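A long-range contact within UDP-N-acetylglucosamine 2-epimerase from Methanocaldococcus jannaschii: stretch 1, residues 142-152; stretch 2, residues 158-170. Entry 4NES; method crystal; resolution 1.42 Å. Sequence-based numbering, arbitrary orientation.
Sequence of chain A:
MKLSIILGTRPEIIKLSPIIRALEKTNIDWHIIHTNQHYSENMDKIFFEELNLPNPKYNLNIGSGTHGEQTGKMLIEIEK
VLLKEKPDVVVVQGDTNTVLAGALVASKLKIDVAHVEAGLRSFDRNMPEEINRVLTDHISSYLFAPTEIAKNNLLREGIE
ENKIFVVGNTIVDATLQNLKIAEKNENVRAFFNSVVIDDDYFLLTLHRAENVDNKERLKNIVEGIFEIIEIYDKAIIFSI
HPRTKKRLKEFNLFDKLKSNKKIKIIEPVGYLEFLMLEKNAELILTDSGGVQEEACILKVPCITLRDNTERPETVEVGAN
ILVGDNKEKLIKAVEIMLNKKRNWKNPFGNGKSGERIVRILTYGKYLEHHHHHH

Stretch 1 142-152: YLFAPTEIAKN
Stretch 2 158-170: GIEENKIFVVGNT

Two short parallel strands, 142-145 and 164-166, lie side by side with axes 4.7 Å apart at closest and N-to-C directions 23° apart. The register pairs Leu143 with Ile164, Phe144 with Phe165 and Ala145 with Val166, at CA-CA distances of 4.8, 5.1 and 4.7 Å. Extended backbones (Leu143 phi/psi -119/105, Phe165 -128/122) let four hydrogen bonds alternate along the seam: Leu143 N to Lys163 O, 2.8 Å; Phe165 N to Leu143 O, 2.9 Å; Ala145 N to Phe165 O, 2.8 Å; Val167 N to Ala145 O, 2.9 Å.

Side chains alternate between the two faces. On one, Phe144 (chi1 m) and Phe165 (chi1 m) form an oblique aromatic pair, centroids 5.9 Å apart and planes at 35°; Phe144 CB also meets Val167 CG2 at 3.9 Å. The Tyr142 ring, chi1 m, extends this row, its CD2 4.0 Å from Phe165 CE1.

The other face carries Leu143, Ala145, Ile164 and Val166. Leu143 (m, chi2 101°) buries CD1 against Ile159 CG2 at 4.0 Å and Lys163 CB at 3.6 Å. Helix 148-152 lies over this face, its N-to-C direction at 165° to that of strand 164-166, with Ala145 CB 3.9 Å from Ala150 CB, a close fit of two methyls. Lys151, all-trans, lies along Ile164 and Val166: its CG is 3.8 Å from Ile164 CG2, its CB 3.7 Å from Val166 CG2 (Val166 chi1 t). The long aliphatic stem thus packs on branched side chains while NZ reaches Glu161 OE2 at 2.8 Å in a salt bridge; Glu161 is t, t.

Beyond the strands the two stretches still touch. Gly168, phi/psi 86/176, adopts angles that call for glycine; its CA lies 3.2 Å from Pro146 O, a CA-H...O contact. One water donates to both Phe144 O (3.0 Å) and Gly168 O (2.8 Å). Thr147, chi1 p, caps the helix, OG1 accepting from Ala150 N at 3.2 Å. The contact buries 825 Å² in total.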

# COMPACT_ATOMS: atom_id res chain seq x y z
N TYR A 142 -13.85 5.47 -3.70
CA TYR A 142 -14.77 6.23 -2.87
C TYR A 142 -14.17 6.31 -1.48
O TYR A 142 -13.81 5.27 -0.90
CB TYR A 142 -16.14 5.55 -2.78
CG TYR A 142 -16.83 5.32 -4.09
CD1 TYR A 142 -16.54 4.21 -4.86
CD2 TYR A 142 -17.80 6.21 -4.55
CE1 TYR A 142 -17.18 3.99 -6.06
CE2 TYR A 142 -18.45 5.99 -5.76
CZ TYR A 142 -18.13 4.88 -6.50
OH TYR A 142 -18.76 4.64 -7.70
N LEU A 143 -14.07 7.52 -0.94
CA LEU A 143 -13.49 7.73 0.38
C LEU A 143 -14.56 8.33 1.26
O LEU A 143 -14.93 9.50 1.10
CB LEU A 143 -12.27 8.64 0.30
CG LEU A 143 -11.13 7.93 -0.43
CD1 LEU A 143 -11.01 8.37 -1.87
CD2 LEU A 143 -9.82 8.09 0.30
N PHE A 144 -15.10 7.51 2.14
CA PHE A 144 -16.19 7.94 3.01
C PHE A 144 -15.61 8.45 4.31
O PHE A 144 -15.33 7.69 5.23
CB PHE A 144 -17.18 6.79 3.21
CG PHE A 144 -17.86 6.37 1.94
CD1 PHE A 144 -18.71 7.25 1.29
CD2 PHE A 144 -17.61 5.12 1.37
CE1 PHE A 144 -19.33 6.89 0.11
CE2 PHE A 144 -18.24 4.75 0.20
CZ PHE A 144 -19.10 5.64 -0.44
N ALA A 145 -15.41 9.76 4.36
CA ALA A 145 -14.76 10.43 5.48
C ALA A 145 -15.78 10.75 6.56
O ALA A 145 -16.93 11.11 6.27
CB ALA A 145 -14.07 11.70 5.00
N PRO A 146 -15.40 10.60 7.83
CA PRO A 146 -16.40 10.85 8.88
C PRO A 146 -16.56 12.33 9.20
O PRO A 146 -17.62 12.73 9.68
CB PRO A 146 -15.84 10.10 10.09
CG PRO A 146 -14.35 10.11 9.85
CD PRO A 146 -14.19 9.94 8.37
N THR A 147 -15.53 13.13 8.92
CA THR A 147 -15.53 14.54 9.30
C THR A 147 -14.79 15.37 8.26
O THR A 147 -14.07 14.85 7.41
CB THR A 147 -14.77 14.77 10.62
OG1 THR A 147 -13.40 14.40 10.44
CG2 THR A 147 -15.37 13.98 11.76
N GLU A 148 -14.93 16.69 8.38
CA GLU A 148 -14.20 17.61 7.52
C GLU A 148 -12.69 17.55 7.76
O GLU A 148 -11.92 17.74 6.83
CB GLU A 148 -14.72 19.03 7.69
CG GLU A 148 -16.19 19.20 7.27
CD GLU A 148 -16.41 19.08 5.77
OE1 GLU A 148 -15.43 19.12 4.99
OE2 GLU A 148 -17.58 18.98 5.36
N ILE A 149 -12.28 17.27 9.00
CA ILE A 149 -10.86 17.06 9.31
C ILE A 149 -10.28 15.92 8.46
O ILE A 149 -9.21 16.05 7.86
CB ILE A 149 -10.63 16.75 10.80
CG1 ILE A 149 -10.90 18.00 11.64
CG2 ILE A 149 -9.22 16.22 11.03
CD1 ILE A 149 -10.12 19.21 11.19
N ALA A 150 -11.01 14.82 8.41
CA ALA A 150 -10.60 13.67 7.61
C ALA A 150 -10.55 14.02 6.13
O ALA A 150 -9.60 13.65 5.42
CB ALA A 150 -11.54 12.49 7.86
N LYS A 151 -11.55 14.75 5.63
CA LYS A 151 -11.53 15.19 4.24
C LYS A 151 -10.30 16.04 3.96
O LYS A 151 -9.61 15.86 2.95
CB LYS A 151 -12.79 15.97 3.88
CG LYS A 151 -12.67 16.68 2.54
CD LYS A 151 -14.01 17.18 2.05
CE LYS A 151 -13.85 17.91 0.71
NZ LYS A 151 -15.17 18.37 0.18
N ASN A 152 -10.00 16.96 4.87
CA ASN A 152 -8.84 17.82 4.69
C ASN A 152 -7.53 17.04 4.72
O ASN A 152 -6.59 17.36 3.97
CB ASN A 152 -8.85 18.97 5.70
CG ASN A 152 -9.90 20.01 5.37
OD1 ASN A 152 -10.28 20.17 4.21
ND2 ASN A 152 -10.37 20.72 6.38
N GLY A 158 -3.25 14.93 -1.63
CA GLY A 158 -3.42 15.05 -3.07
C GLY A 158 -4.54 14.23 -3.67
O GLY A 158 -4.63 14.11 -4.89
N ILE A 159 -5.39 13.65 -2.83
CA ILE A 159 -6.50 12.85 -3.33
C ILE A 159 -7.56 13.77 -3.92
O ILE A 159 -7.84 14.84 -3.39
CB ILE A 159 -7.06 11.96 -2.21
CG1 ILE A 159 -6.07 10.83 -1.92
CG2 ILE A 159 -8.43 11.37 -2.58
CD1 ILE A 159 -6.25 10.19 -0.57
N GLU A 160 -8.12 13.36 -5.06
CA GLU A 160 -9.08 14.18 -5.78
C GLU A 160 -10.38 14.38 -5.00
O GLU A 160 -10.95 13.42 -4.44
CB GLU A 160 -9.37 13.57 -7.15
CG GLU A 160 -9.08 12.07 -7.25
CD GLU A 160 -7.60 11.71 -7.38
OE1 GLU A 160 -6.96 12.08 -8.39
OE2 GLU A 160 -7.07 11.05 -6.46
N GLU A 161 -10.84 15.62 -4.94
CA GLU A 161 -12.00 15.94 -4.13
C GLU A 161 -13.25 15.17 -4.54
O GLU A 161 -14.09 14.85 -3.69
CB GLU A 161 -12.28 17.45 -4.14
CG GLU A 161 -13.34 17.86 -3.12
CD GLU A 161 -13.40 19.35 -2.87
OE1 GLU A 161 -12.58 20.08 -3.46
OE2 GLU A 161 -14.27 19.79 -2.09
N ASN A 162 -13.38 14.84 -5.82
CA ASN A 162 -14.61 14.17 -6.26
C ASN A 162 -14.73 12.72 -5.78
O ASN A 162 -15.80 12.11 -5.90
CB ASN A 162 -14.84 14.29 -7.78
CG ASN A 162 -13.77 13.60 -8.60
OD1 ASN A 162 -12.85 12.98 -8.07
ND2 ASN A 162 -13.90 13.70 -9.92
N LYS A 163 -13.66 12.19 -5.20
CA LYS A 163 -13.67 10.86 -4.60
C LYS A 163 -14.11 10.88 -3.14
O LYS A 163 -14.38 9.82 -2.56
CB LYS A 163 -12.26 10.25 -4.64
CG LYS A 163 -11.71 9.85 -5.99
CD LYS A 163 -10.36 9.18 -5.78
CE LYS A 163 -9.89 8.37 -6.97
NZ LYS A 163 -9.76 9.19 -8.21
N ILE A 164 -14.15 12.06 -2.54
CA ILE A 164 -14.33 12.20 -1.10
C ILE A 164 -15.75 12.63 -0.74
O ILE A 164 -16.27 13.60 -1.29
CB ILE A 164 -13.35 13.24 -0.52
CG1 ILE A 164 -11.92 12.92 -0.94
CG2 ILE A 164 -13.44 13.26 1.01
CD1 ILE A 164 -10.96 14.06 -0.63
N PHE A 165 -16.36 11.89 0.18
CA PHE A 165 -17.70 12.19 0.67
C PHE A 165 -17.65 12.23 2.18
O PHE A 165 -17.27 11.24 2.80
CB PHE A 165 -18.68 11.11 0.22
CG PHE A 165 -18.74 10.94 -1.27
CD1 PHE A 165 -17.83 10.12 -1.94
CD2 PHE A 165 -19.69 11.63 -2.01
CE1 PHE A 165 -17.89 9.99 -3.33
CE2 PHE A 165 -19.76 11.49 -3.39
CZ PHE A 165 -18.86 10.68 -4.04
N VAL A 166 -18.02 13.36 2.79
CA VAL A 166 -18.08 13.45 4.24
C VAL A 166 -19.47 13.01 4.67
O VAL A 166 -20.45 13.73 4.46
CB VAL A 166 -17.80 14.88 4.73
CG1 VAL A 166 -17.86 14.93 6.25
CG2 VAL A 166 -16.44 15.35 4.22
N VAL A 167 -19.54 11.80 5.23
CA VAL A 167 -20.83 11.15 5.48
C VAL A 167 -21.12 10.90 6.95
O VAL A 167 -22.19 10.40 7.29
CB VAL A 167 -20.94 9.80 4.73
CG1 VAL A 167 -20.88 9.99 3.21
CG2 VAL A 167 -19.87 8.81 5.19
N GLY A 168 -20.19 11.28 7.83
CA GLY A 168 -20.28 10.95 9.24
C GLY A 168 -19.67 9.58 9.47
O GLY A 168 -19.26 8.91 8.53
N ASN A 169 -19.61 9.16 10.73
CA ASN A 169 -19.10 7.84 11.06
C ASN A 169 -20.26 6.89 11.34
O ASN A 169 -21.15 7.22 12.13
CB ASN A 169 -18.14 7.91 12.26
CG ASN A 169 -17.28 6.66 12.39
OD1 ASN A 169 -17.77 5.53 12.39
ND2 ASN A 169 -15.96 6.86 12.44
N THR A 170 -20.25 5.73 10.69
CA THR A 170 -21.29 4.72 10.91
C THR A 170 -21.40 4.25 12.37
O THR A 170 -22.41 3.63 12.75
CB THR A 170 -21.11 3.47 10.02
OG1 THR A 170 -19.85 2.86 10.33
CG2 THR A 170 -21.16 3.82 8.54
O HOH W 1 -16.86 7.61 7.77